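Local coordinates for protein lantibiotic dehydratase (Microbispora corallina, PDB 5EHK) that probably dehydrates serine and threonine residues of the NAI-107 precursor peptide, in a tRNA-dependent reaction, during lantibiotic biosynthesis, at residues R457-A463 and W666-L671; A689-M694 and L759-Q763; A962-P968 and P992-M997; M997-R1003 and A1100-D1106. Numbering follows the deposited sequence.

Contact 1: residues R457-A463 and W666-L671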
loop_
_atom_site.group_PDB
_atom_site.type_symbol
_atom_site.label_atom_id
_atom_site.label_comp_id
_atom_site.label_asym_id
_atom_site.label_seq_id
_atom_site.Cartn_x
_atom_site.Cartn_y
_atom_site.Cartn_z
ATOM N N ARG A 457 5.046 -14.000 6.267
ATOM C CA ARG A 457 3.938 -14.934 6.422
ATOM C C ARG A 457 3.574 -15.150 7.888
ATOM O O ARG A 457 4.407 -14.985 8.780
ATOM C CB ARG A 457 4.293 -16.272 5.778
ATOM C CG ARG A 457 3.153 -17.262 5.764
ATOM C CD ARG A 457 3.640 -18.610 5.386
ATOM N NE ARG A 457 2.529 -19.527 5.177
ATOM C CZ ARG A 457 2.689 -20.761 4.727
ATOM N NH1 ARG A 457 3.917 -21.188 4.442
ATOM N NH2 ARG A 457 1.647 -21.565 4.567
ATOM N N ARG A 458 2.317 -15.485 8.133
ATOM C CA ARG A 458 1.879 -15.842 9.474
ATOM C C ARG A 458 1.086 -17.128 9.433
ATOM O O ARG A 458 0.116 -17.242 8.683
ATOM C CB ARG A 458 1.074 -14.698 10.126
ATOM C CG ARG A 458 1.793 -13.335 10.099
ATOM C CD ARG A 458 0.996 -12.229 10.763
ATOM N NE ARG A 458 0.447 -11.310 9.762
ATOM C CZ ARG A 458 -0.832 -11.296 9.400
ATOM N NH1 ARG A 458 -1.697 -12.126 9.969
ATOM N NH2 ARG A 458 -1.249 -10.440 8.484
ATOM N N SER A 459 1.482 -18.087 10.264
ATOM C CA SER A 459 0.877 -19.409 10.222
ATOM C C SER A 459 0.692 -19.986 11.603
ATOM O O SER A 459 1.659 -20.116 12.348
ATOM C CB SER A 459 1.764 -20.361 9.420
ATOM O OG SER A 459 1.126 -21.614 9.272
ATOM N N ALA A 460 -0.543 -20.339 11.948
ATOM C CA ALA A 460 -0.791 -21.041 13.199
ATOM C C ALA A 460 -0.022 -22.356 13.143
ATOM O O ALA A 460 0.570 -22.786 14.126
ATOM C CB ALA A 460 -2.270 -21.286 13.411
ATOM N N ALA A 461 -0.033 -22.979 11.969
ATOM C CA ALA A 461 0.673 -24.231 11.725
ATOM C C ALA A 461 2.181 -24.168 12.012
ATOM O O ALA A 461 2.719 -24.955 12.793
ATOM C CB ALA A 461 0.437 -24.652 10.297
ATOM N N LEU A 462 2.861 -23.227 11.378
ATOM C CA LEU A 462 4.277 -23.020 11.641
ATOM C C LEU A 462 4.548 -22.717 13.122
ATOM O O LEU A 462 5.494 -23.245 13.702
ATOM C CB LEU A 462 4.816 -21.881 10.779
ATOM C CG LEU A 462 5.825 -22.191 9.677
ATOM C CD1 LEU A 462 5.520 -23.531 9.031
ATOM C CD2 LEU A 462 5.824 -21.051 8.640
ATOM N N ALA A 463 3.717 -21.883 13.741
ATOM C CA ALA A 463 3.970 -21.490 15.126
ATOM C C ALA A 463 3.957 -22.694 16.075
ATOM O O ALA A 463 4.805 -22.783 16.963
ATOM C CB ALA A 463 2.994 -20.400 15.585
ATOM N N TRP A 666 12.654 -22.381 2.087
ATOM C CA TRP A 666 11.755 -22.489 3.224
ATOM C C TRP A 666 11.481 -21.092 3.808
ATOM O O TRP A 666 12.407 -20.324 4.104
ATOM C CB TRP A 666 12.359 -23.427 4.290
ATOM C CG TRP A 666 11.555 -23.482 5.546
ATOM C CD1 TRP A 666 11.743 -22.736 6.675
ATOM C CD2 TRP A 666 10.417 -24.308 5.788
ATOM N NE1 TRP A 666 10.793 -23.059 7.615
ATOM C CE2 TRP A 666 9.962 -24.019 7.090
ATOM C CE3 TRP A 666 9.735 -25.269 5.030
ATOM C CZ2 TRP A 666 8.843 -24.653 7.649
ATOM C CZ3 TRP A 666 8.626 -25.908 5.589
ATOM C CH2 TRP A 666 8.190 -25.589 6.881
ATOM N N ASP A 667 10.196 -20.780 3.971
ATOM C CA ASP A 667 9.799 -19.458 4.454
ATOM C C ASP A 667 9.233 -19.482 5.898
ATOM O O ASP A 667 8.157 -20.042 6.169
ATOM C CB ASP A 667 8.821 -18.819 3.456
ATOM C CG ASP A 667 8.442 -17.398 3.830
ATOM O OD1 ASP A 667 9.280 -16.691 4.419
ATOM O OD2 ASP A 667 7.324 -16.971 3.487
ATOM N N TRP A 668 9.988 -18.872 6.813
ATOM C CA TRP A 668 9.638 -18.848 8.229
ATOM C C TRP A 668 8.650 -17.730 8.522
ATOM O O TRP A 668 7.985 -17.737 9.562
ATOM C CB TRP A 668 10.873 -18.691 9.112
ATOM C CG TRP A 668 11.513 -19.994 9.584
ATOM C CD1 TRP A 668 12.809 -20.391 9.392
ATOM C CD2 TRP A 668 10.882 -21.043 10.339
ATOM N NE1 TRP A 668 13.022 -21.612 9.983
ATOM C CE2 TRP A 668 11.856 -22.040 10.564
ATOM C CE3 TRP A 668 9.595 -21.237 10.840
ATOM C CZ2 TRP A 668 11.580 -23.212 11.275
ATOM C CZ3 TRP A 668 9.322 -22.403 11.540
ATOM C CH2 TRP A 668 10.314 -23.374 11.754
ATOM N N GLY A 669 8.571 -16.761 7.610
ATOM C CA GLY A 669 7.618 -15.677 7.751
ATOM C C GLY A 669 7.903 -14.821 8.967
ATOM O O GLY A 669 9.061 -14.537 9.272
ATOM N N ALA A 670 6.840 -14.401 9.646
ATOM C CA ALA A 670 6.950 -13.563 10.840
ATOM C C ALA A 670 7.810 -14.236 11.906
ATOM O O ALA A 670 8.503 -13.554 12.690
ATOM C CB ALA A 670 5.580 -13.275 11.405
ATOM N N LEU A 671 7.792 -15.575 11.898
ATOM C CA LEU A 671 8.475 -16.366 12.907
ATOM C C LEU A 671 9.969 -16.182 12.859
ATOM O O LEU A 671 10.678 -16.645 13.729
ATOM C CB LEU A 671 8.114 -17.842 12.801
ATOM C CG LEU A 671 6.792 -18.180 13.484
ATOM C CD1 LEU A 671 6.270 -19.545 13.088
ATOM C CD2 LEU A 671 6.967 -18.081 15.005
HETATM O O HOH W 1 6.277 -14.416 3.558
#
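Here the first turn of helix 460-471 and the loop before it pack on the 666-671 loop, at the subunit interface. L462 is the central apolar side chain, and its CA-CB bond points at the 666-671 loop. Its CD1 lies 3.8 Å from CZ2 of W666, and its CG lies 4.0 Å from CZ3 of W668. L462 CB also meets CD1 of L671 at 3.6 Å. One backbone hydrogen bond ties the segments: A670 N donates to R457 O, 2.6 Å and nearly straight. G669 sits tight against R457. A CB there would clash with R457 O, and its phi is positive. A water accepts weakly from R457 N and donates to D667 OD2. The guanidinium of R457 turns elsewhere, to L487 O. Across the interface, A670 packs on A670 of the second subunit, and A463 on its M674. Two local motifs frame the contact. D667 OD1 accepts from G669 N, an Asx turn. S459 is the N-cap of the helix, with OG accepting from L462 N.

Contact 2: residues A689-M694 and L759-Q763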
loop_
_atom_site.group_PDB
_atom_site.type_symbol
_atom_site.label_atom_id
_atom_site.label_comp_id
_atom_site.label_asym_id
_atom_site.label_seq_id
_atom_site.Cartn_x
_atom_site.Cartn_y
_atom_site.Cartn_z
ATOM N N ALA A 689 18.124 -25.079 7.866
ATOM C CA ALA A 689 19.032 -25.375 8.969
ATOM C C ALA A 689 18.527 -24.764 10.289
ATOM O O ALA A 689 17.671 -23.879 10.285
ATOM C CB ALA A 689 20.433 -24.864 8.638
ATOM N N PRO A 690 19.028 -25.259 11.434
ATOM C CA PRO A 690 18.635 -24.606 12.686
ATOM C C PRO A 690 19.277 -23.232 12.796
ATOM O O PRO A 690 20.307 -22.976 12.172
ATOM C CB PRO A 690 19.159 -25.562 13.773
ATOM C CG PRO A 690 19.320 -26.864 13.082
ATOM C CD PRO A 690 19.769 -26.503 11.690
ATOM N N LEU A 691 18.662 -22.373 13.603
ATOM C CA LEU A 691 18.853 -20.932 13.509
ATOM C C LEU A 691 18.883 -20.149 14.830
ATOM O O LEU A 691 17.911 -20.157 15.580
ATOM C CB LEU A 691 17.691 -20.417 12.701
ATOM C CG LEU A 691 18.131 -19.703 11.460
ATOM C CD1 LEU A 691 16.880 -19.483 10.613
ATOM C CD2 LEU A 691 18.780 -18.411 11.936
ATOM N N TRP A 692 19.970 -19.431 15.089
ATOM C CA TRP A 692 20.064 -18.608 16.304
ATOM C C TRP A 692 20.246 -17.124 15.990
ATOM O O TRP A 692 21.223 -16.746 15.343
ATOM C CB TRP A 692 21.245 -19.063 17.183
ATOM C CG TRP A 692 21.003 -20.336 17.913
ATOM C CD1 TRP A 692 20.425 -20.472 19.131
ATOM C CD2 TRP A 692 21.336 -21.658 17.472
ATOM N NE1 TRP A 692 20.364 -21.796 19.480
ATOM C CE2 TRP A 692 20.917 -22.547 18.476
ATOM C CE3 TRP A 692 21.941 -22.173 16.326
ATOM C CZ2 TRP A 692 21.085 -23.924 18.372
ATOM C CZ3 TRP A 692 22.100 -23.530 16.219
ATOM C CH2 TRP A 692 21.673 -24.396 17.240
ATOM N N ARG A 693 19.338 -16.272 16.452
ATOM C CA ARG A 693 19.564 -14.836 16.286
ATOM C C ARG A 693 20.624 -14.417 17.274
ATOM O O ARG A 693 20.854 -15.115 18.245
ATOM C CB ARG A 693 18.305 -14.013 16.515
ATOM C CG ARG A 693 17.117 -14.383 15.640
ATOM C CD ARG A 693 15.997 -13.348 15.795
ATOM N NE ARG A 693 16.475 -11.989 15.570
ATOM C CZ ARG A 693 15.981 -11.194 14.633
ATOM N NH1 ARG A 693 14.983 -11.618 13.872
ATOM N NH2 ARG A 693 16.472 -9.982 14.475
ATOM N N MET A 694 21.294 -13.300 17.014
ATOM C CA MET A 694 22.340 -12.829 17.920
ATOM C C MET A 694 22.131 -11.398 18.452
ATOM O O MET A 694 23.115 -10.718 18.746
ATOM C CB MET A 694 23.709 -12.917 17.244
ATOM C CG MET A 694 24.044 -14.278 16.690
ATOM S SD MET A 694 25.747 -14.343 16.089
ATOM C CE MET A 694 25.825 -12.743 15.343
ATOM N N LEU A 759 23.508 -10.575 11.673
ATOM C CA LEU A 759 24.170 -11.876 11.541
ATOM C C LEU A 759 23.421 -12.957 12.309
ATOM O O LEU A 759 22.773 -12.686 13.320
ATOM C CB LEU A 759 25.617 -11.780 12.040
ATOM C CG LEU A 759 26.649 -12.915 11.955
ATOM C CD1 LEU A 759 26.866 -13.400 10.548
ATOM C CD2 LEU A 759 27.973 -12.434 12.554
ATOM N N ILE A 760 23.486 -14.184 11.808
ATOM C CA ILE A 760 22.873 -15.303 12.504
ATOM C C ILE A 760 23.863 -16.452 12.684
ATOM O O ILE A 760 25.003 -16.387 12.218
ATOM C CB ILE A 760 21.650 -15.825 11.757
ATOM C CG1 ILE A 760 22.060 -16.327 10.375
ATOM C CG2 ILE A 760 20.604 -14.754 11.694
ATOM C CD1 ILE A 760 20.981 -17.093 9.658
ATOM N N ALA A 761 23.429 -17.486 13.397
ATOM C CA ALA A 761 24.255 -18.663 13.606
ATOM C C ALA A 761 23.514 -19.911 13.166
ATOM O O ALA A 761 22.407 -20.181 13.642
ATOM C CB ALA A 761 24.650 -18.769 15.048
ATOM N N GLN A 762 24.127 -20.677 12.266
ATOM C CA GLN A 762 23.551 -21.953 11.871
ATOM C C GLN A 762 24.313 -23.134 12.480
ATOM O O GLN A 762 25.556 -23.132 12.589
ATOM C CB GLN A 762 23.532 -22.089 10.355
ATOM C CG GLN A 762 22.246 -21.634 9.683
ATOM C CD GLN A 762 22.332 -21.720 8.156
ATOM O OE1 GLN A 762 23.083 -22.534 7.596
ATOM N NE2 GLN A 762 21.590 -20.845 7.478
ATOM N N GLN A 763 23.551 -24.142 12.890
ATOM C CA GLN A 763 24.143 -25.403 13.253
ATOM C C GLN A 763 24.728 -26.030 11.997
ATOM O O GLN A 763 24.049 -26.118 10.969
ATOM C CB GLN A 763 23.125 -26.335 13.898
ATOM C CG GLN A 763 23.752 -27.638 14.374
ATOM C CD GLN A 763 22.824 -28.465 15.247
ATOM O OE1 GLN A 763 21.610 -28.549 14.998
ATOM N NE2 GLN A 763 23.400 -29.106 16.268
#
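Strands 691-693 and 760-763 run antiparallel, with 158° between their directions and axes 4.8 Å apart at closest approach. W692 and A761 form the hydrogen-bonded pair. W692 N donates to A761 O at 2.9 Å, and A761 N donates to W692 O at 3.0 Å. Beyond this pair, Q762 CA makes a CH...O contact with P690 O at 3.4 Å. On one face, the CB atoms of W692 and A761 are 4.0 Å apart. The W692 ring turns its edge to the other strand, with CZ3 3.7 Å from Q763 N. Its NE1 bonds to W721 O. On the other face, L691 CD2 touches I760 CD1 at 3.4 Å. Further along, M694 CE reaches L759 CB at 3.4 Å. The pair lies inside a large mixed sheet. L691 bonds through its backbone to L677 of strand 676-682, while I760 and Q762 bond to V730 and L728 of strand 726-730. Helix 743-755 packs on M694 and L759 through L749, L753 and E752.

Contact 3: residues A962-P968 and P992-M997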
loop_
_atom_site.group_PDB
_atom_site.type_symbol
_atom_site.label_atom_id
_atom_site.label_comp_id
_atom_site.label_asym_id
_atom_site.label_seq_id
_atom_site.Cartn_x
_atom_site.Cartn_y
_atom_site.Cartn_z
ATOM N N ALA A 962 -30.282 -6.235 -25.697
ATOM C CA ALA A 962 -30.110 -7.596 -26.211
ATOM C C ALA A 962 -31.149 -7.959 -27.257
ATOM O O ALA A 962 -30.783 -8.527 -28.289
ATOM C CB ALA A 962 -30.132 -8.601 -25.084
ATOM N N ASP A 963 -32.429 -7.648 -26.990
ATOM C CA ASP A 963 -33.504 -7.880 -27.964
ATOM C C ASP A 963 -33.135 -7.115 -29.207
ATOM O O ASP A 963 -33.079 -7.676 -30.286
ATOM C CB ASP A 963 -34.890 -7.410 -27.454
ATOM C CG ASP A 963 -36.088 -8.036 -28.247
ATOM O OD1 ASP A 963 -36.337 -9.253 -28.099
ATOM O OD2 ASP A 963 -36.812 -7.331 -28.985
ATOM N N ALA A 964 -32.778 -5.853 -29.028
ATOM C CA ALA A 964 -32.671 -4.931 -30.150
ATOM C C ALA A 964 -31.525 -5.247 -31.110
ATOM O O ALA A 964 -31.673 -5.083 -32.322
ATOM C CB ALA A 964 -32.580 -3.486 -29.647
ATOM N N PHE A 965 -30.411 -5.752 -30.583
ATOM C CA PHE A 965 -29.267 -6.070 -31.432
ATOM C C PHE A 965 -29.682 -7.067 -32.501
ATOM O O PHE A 965 -29.196 -7.019 -33.642
ATOM C CB PHE A 965 -28.099 -6.630 -30.632
ATOM C CG PHE A 965 -26.823 -6.725 -31.424
ATOM C CD1 PHE A 965 -25.995 -5.622 -31.568
ATOM C CD2 PHE A 965 -26.455 -7.907 -32.033
ATOM C CE1 PHE A 965 -24.818 -5.703 -32.294
ATOM C CE2 PHE A 965 -25.286 -7.995 -32.764
ATOM C CZ PHE A 965 -24.466 -6.896 -32.898
ATOM N N GLY A 966 -30.590 -7.964 -32.133
ATOM C CA GLY A 966 -31.097 -8.934 -33.082
ATOM C C GLY A 966 -30.298 -10.218 -33.082
ATOM O O GLY A 966 -29.409 -10.407 -32.244
ATOM N N PRO A 967 -30.615 -11.110 -34.036
ATOM C CA PRO A 967 -30.016 -12.442 -34.180
ATOM C C PRO A 967 -28.503 -12.331 -34.299
ATOM O O PRO A 967 -28.019 -11.352 -34.851
ATOM C CB PRO A 967 -30.583 -12.935 -35.513
ATOM C CG PRO A 967 -30.938 -11.688 -36.258
ATOM C CD PRO A 967 -31.413 -10.730 -35.214
ATOM N N PRO A 968 -27.767 -13.303 -33.755
ATOM C CA PRO A 968 -26.317 -13.381 -33.952
ATOM C C PRO A 968 -25.902 -13.610 -35.404
ATOM O O PRO A 968 -26.752 -13.735 -36.287
ATOM C CB PRO A 968 -25.902 -14.559 -33.066
ATOM C CG PRO A 968 -26.954 -14.626 -31.997
ATOM C CD PRO A 968 -28.234 -14.208 -32.692
ATOM N N PRO A 992 -33.324 -13.328 -29.426
ATOM C CA PRO A 992 -32.016 -12.654 -29.359
ATOM C C PRO A 992 -31.673 -12.128 -27.953
ATOM O O PRO A 992 -30.491 -12.012 -27.617
ATOM C CB PRO A 992 -32.148 -11.504 -30.372
ATOM C CG PRO A 992 -33.394 -11.798 -31.160
ATOM C CD PRO A 992 -34.286 -12.542 -30.220
ATOM N N ALA A 993 -32.694 -11.784 -27.167
ATOM C CA ALA A 993 -32.502 -11.351 -25.795
ATOM C C ALA A 993 -31.805 -12.435 -25.006
ATOM O O ALA A 993 -30.737 -12.219 -24.437
ATOM C CB ALA A 993 -33.844 -11.017 -25.154
ATOM N N ALA A 994 -32.400 -13.620 -24.989
ATOM C CA ALA A 994 -31.804 -14.749 -24.280
ATOM C C ALA A 994 -30.439 -15.092 -24.880
ATOM O O ALA A 994 -29.517 -15.468 -24.154
ATOM C CB ALA A 994 -32.737 -15.951 -24.258
ATOM N N ALA A 995 -30.333 -14.976 -26.202
ATOM C CA ALA A 995 -29.071 -15.204 -26.911
ATOM C C ALA A 995 -27.968 -14.420 -26.241
ATOM O O ALA A 995 -27.107 -14.984 -25.577
ATOM C CB ALA A 995 -29.188 -14.786 -28.370
ATOM N N TRP A 996 -28.034 -13.102 -26.375
ATOM C CA TRP A 996 -27.000 -12.227 -25.832
ATOM C C TRP A 996 -26.876 -12.246 -24.299
ATOM O O TRP A 996 -25.766 -12.303 -23.773
ATOM C CB TRP A 996 -27.197 -10.812 -26.355
ATOM C CG TRP A 996 -27.156 -10.755 -27.835
ATOM C CD1 TRP A 996 -28.165 -10.370 -28.676
ATOM C CD2 TRP A 996 -26.044 -11.089 -28.666
ATOM N NE1 TRP A 996 -27.745 -10.453 -29.981
ATOM C CE2 TRP A 996 -26.447 -10.893 -30.001
ATOM C CE3 TRP A 996 -24.750 -11.536 -28.412
ATOM C CZ2 TRP A 996 -25.601 -11.127 -31.073
ATOM C CZ3 TRP A 996 -23.916 -11.771 -29.473
ATOM C CH2 TRP A 996 -24.341 -11.564 -30.789
ATOM N N MET A 997 -27.994 -12.242 -23.583
ATOM C CA MET A 997 -27.917 -12.282 -22.130
ATOM C C MET A 997 -27.227 -13.558 -21.627
ATOM O O MET A 997 -26.769 -13.608 -20.491
ATOM C CB MET A 997 -29.305 -12.149 -21.491
ATOM C CG MET A 997 -29.954 -10.789 -21.666
ATOM S SD MET A 997 -28.890 -9.405 -21.203
ATOM C CE MET A 997 -28.496 -9.763 -19.491
#
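W996, A962 and P992 carry most of this helix-to-helix contact. It has a knob-into-hole element: the side chain of A962 sits among P992, A993, W996 and M997. The knob is small, so the backbones come close. D963 and A993 have CA atoms 4.2 Å apart. A962 CB lies 3.7 Å from A993 CA, 3.9 Å from W996 CB and 4.1 Å from M997 CG. P992, at the start of helix 992-997, packs its CB against the turn that ends helix 950-965, 3.5 Å from G966 O. G966 has positive phi there, and a CB would be jammed against the preceding carbonyl and P967 CD. W996 loses the largest area. Its indole lies between F965 and P968: CZ2 is 3.5 Å from F965 CD2 and 3.9 Å from P968 CG. The F965 ring and the six-membered ring of W996 are nearly perpendicular, at 87°, with centroids 5.2 Å apart. Helix 1068-1085 adds L1071 and V1074 against W996. R1058 NH1 binds the carbonyls of F965 and P967. The same turn offers G966 O to the indole: W996 NE1 donates to it at 2.8 Å, with an angle of 161°.

Contact 4: residues M997-R1003 and A1100-D1106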
loop_
_atom_site.group_PDB
_atom_site.type_symbol
_atom_site.label_atom_id
_atom_site.label_comp_id
_atom_site.label_asym_id
_atom_site.label_seq_id
_atom_site.Cartn_x
_atom_site.Cartn_y
_atom_site.Cartn_z
ATOM N N MET A 997 -27.994 -12.242 -23.583
ATOM C CA MET A 997 -27.917 -12.282 -22.130
ATOM C C MET A 997 -27.227 -13.558 -21.627
ATOM O O MET A 997 -26.769 -13.608 -20.491
ATOM C CB MET A 997 -29.305 -12.149 -21.491
ATOM C CG MET A 997 -29.954 -10.789 -21.666
ATOM S SD MET A 997 -28.890 -9.405 -21.203
ATOM C CE MET A 997 -28.496 -9.763 -19.491
ATOM N N SER A 998 -27.127 -14.584 -22.465
ATOM C CA SER A 998 -26.501 -15.824 -22.013
ATOM C C SER A 998 -24.980 -15.738 -22.017
ATOM O O SER A 998 -24.308 -16.515 -21.319
ATOM C CB SER A 998 -26.999 -17.046 -22.793
ATOM O OG SER A 998 -28.388 -17.247 -22.595
ATOM N N SER A 999 -24.441 -14.811 -22.811
ATOM C CA SER A 999 -22.988 -14.661 -22.945
ATOM C C SER A 999 -22.446 -13.842 -21.773
ATOM O O SER A 999 -21.249 -13.556 -21.672
ATOM C CB SER A 999 -22.639 -13.946 -24.243
ATOM O OG SER A 999 -23.269 -12.683 -24.275
ATOM N N THR A 1000 -23.359 -13.488 -20.884
ATOM C CA THR A 1000 -23.113 -12.509 -19.852
ATOM C C THR A 1000 -22.816 -13.122 -18.473
ATOM O O THR A 1000 -22.402 -12.417 -17.552
ATOM C CB THR A 1000 -24.297 -11.539 -19.817
ATOM O OG1 THR A 1000 -23.822 -10.191 -19.881
ATOM C CG2 THR A 1000 -25.182 -11.759 -18.596
ATOM N N GLY A 1001 -23.020 -14.429 -18.328
ATOM C CA GLY A 1001 -22.721 -15.093 -17.071
ATOM C C GLY A 1001 -22.992 -16.590 -17.002
ATOM O O GLY A 1001 -23.721 -17.151 -17.823
ATOM N N GLY A 1002 -22.369 -17.236 -16.017
ATOM C CA GLY A 1002 -22.590 -18.641 -15.736
ATOM C C GLY A 1002 -23.939 -18.758 -15.066
ATOM O O GLY A 1002 -24.352 -17.840 -14.362
ATOM N N ARG A 1003 -24.631 -19.870 -15.288
ATOM C CA ARG A 1003 -25.963 -20.045 -14.721
ATOM C C ARG A 1003 -25.964 -19.967 -13.197
ATOM O O ARG A 1003 -26.923 -19.490 -12.593
ATOM C CB ARG A 1003 -26.583 -21.364 -15.202
ATOM C CG ARG A 1003 -27.985 -21.637 -14.662
ATOM C CD ARG A 1003 -29.020 -20.687 -15.247
ATOM N NE ARG A 1003 -30.373 -20.973 -14.777
ATOM C CZ ARG A 1003 -31.449 -20.274 -15.136
ATOM N NH1 ARG A 1003 -31.319 -19.239 -15.959
ATOM N NH2 ARG A 1003 -32.652 -20.606 -14.679
ATOM N N ALA A 1100 -31.525 -10.019 -15.278
ATOM C CA ALA A 1100 -32.047 -10.016 -16.624
ATOM C C ALA A 1100 -31.743 -11.343 -17.297
ATOM O O ALA A 1100 -32.581 -11.881 -18.026
ATOM C CB ALA A 1100 -31.446 -8.865 -17.411
ATOM N N ARG A 1101 -30.542 -11.866 -17.042
ATOM C CA ARG A 1101 -30.102 -13.134 -17.630
ATOM C C ARG A 1101 -31.010 -14.286 -17.225
ATOM O O ARG A 1101 -31.514 -15.017 -18.084
ATOM C CB ARG A 1101 -28.648 -13.424 -17.289
ATOM C CG ARG A 1101 -28.108 -14.680 -17.922
ATOM C CD ARG A 1101 -26.641 -14.899 -17.543
ATOM N NE ARG A 1101 -26.396 -15.092 -16.112
ATOM C CZ ARG A 1101 -25.670 -14.278 -15.348
ATOM N NH1 ARG A 1101 -25.121 -13.188 -15.855
ATOM N NH2 ARG A 1101 -25.491 -14.558 -14.065
ATOM N N GLY A 1102 -31.203 -14.443 -15.914
ATOM C CA GLY A 1102 -32.137 -15.419 -15.383
ATOM C C GLY A 1102 -33.521 -15.276 -16.003
ATOM O O GLY A 1102 -34.022 -16.220 -16.613
ATOM N N ALA A 1103 -34.117 -14.088 -15.883
ATOM C CA ALA A 1103 -35.482 -13.821 -16.371
ATOM C C ALA A 1103 -35.737 -14.227 -17.830
ATOM O O ALA A 1103 -36.738 -14.883 -18.132
ATOM C CB ALA A 1103 -35.865 -12.351 -16.155
ATOM N N VAL A 1104 -34.863 -13.805 -18.737
ATOM C CA VAL A 1104 -35.080 -14.102 -20.142
ATOM C C VAL A 1104 -34.740 -15.557 -20.469
ATOM O O VAL A 1104 -35.288 -16.120 -21.407
ATOM C CB VAL A 1104 -34.342 -13.132 -21.083
ATOM C CG1 VAL A 1104 -34.727 -11.695 -20.757
ATOM C CG2 VAL A 1104 -32.848 -13.354 -21.016
ATOM N N GLN A 1105 -33.831 -16.160 -19.710
ATOM C CA GLN A 1105 -33.547 -17.581 -19.881
ATOM C C GLN A 1105 -34.730 -18.446 -19.439
ATOM O O GLN A 1105 -35.130 -19.370 -20.149
ATOM C CB GLN A 1105 -32.250 -17.992 -19.173
ATOM C CG GLN A 1105 -30.994 -17.756 -20.016
ATOM C CD GLN A 1105 -29.702 -18.068 -19.274
ATOM O OE1 GLN A 1105 -29.685 -18.202 -18.045
ATOM N NE2 GLN A 1105 -28.610 -18.189 -20.026
ATOM N N ASP A 1106 -35.271 -18.149 -18.261
ATOM C CA ASP A 1106 -36.430 -18.873 -17.745
ATOM C C ASP A 1106 -37.673 -18.685 -18.611
ATOM O O ASP A 1106 -38.436 -19.627 -18.806
ATOM C CB ASP A 1106 -36.758 -18.461 -16.307
ATOM C CG ASP A 1106 -35.702 -18.900 -15.314
ATOM O OD1 ASP A 1106 -34.738 -19.593 -15.722
ATOM O OD2 ASP A 1106 -35.842 -18.551 -14.119
#
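Helix 1090-1109 meets the turn that follows helix 992-997. A1100 comes first, its CB 3.7 Å from M997 CE. R1101 loses the largest area of the contact. Its CG lies 3.1 Å from M997 O. Its chi1 and chi2 are t, then chi3 (p) bends the guanidinium against G1001 and G1002. G1001 CA lies over one face of that group, 3.3 Å from R1101 NH1. A CB on G1001 would clash with NH1. R1101 also packs on E1005 and L1006. G1102 CA lies 3.9 Å from R1003 NH1. V1104 CG2 rests on M997 CB at 3.8 Å. Q1105 is bonded at both ends of its amide: NE2 donates to S998 OG at 2.7 Å, and OE1 accepts from R1003 NH1 at 2.8 Å. S998 OG is also bonded to A994 O. D1106 makes a salt bridge, OD1 to R1003 NH2 at 2.5 Å. Q1105 thus holds the loop at two points, and D1106 balances the charge of R1003. Side chains fix the loop to the helix, with no backbone-to-backbone hydrogen bond between the segments.

Overall arrangement
The contacts form two pairs. Contacts 1 and 2 are neighbours, with centres about 17 Å apart. Both pack against strand 676-682. Contacts 3 and 4 have centres about 11 Å apart. They share M997 and touch where A994 CA meets V1104 CG2 at 3.7 Å. Contacts 2 and 3 lie on opposite sides of the chain's centre, about 67 Å apart between centres. Contacts 2, 3 and 4 are largely buried, whereas contact 1 is partly buried and borders the second subunit. Contact 1 has a single backbone bond and a weak water link beside its apolar core. Contact 2 depends on paired backbone bonds, contact 3 on apolar packing plus one indole hydrogen bond, and contact 4 alone has a salt bridge between its segments.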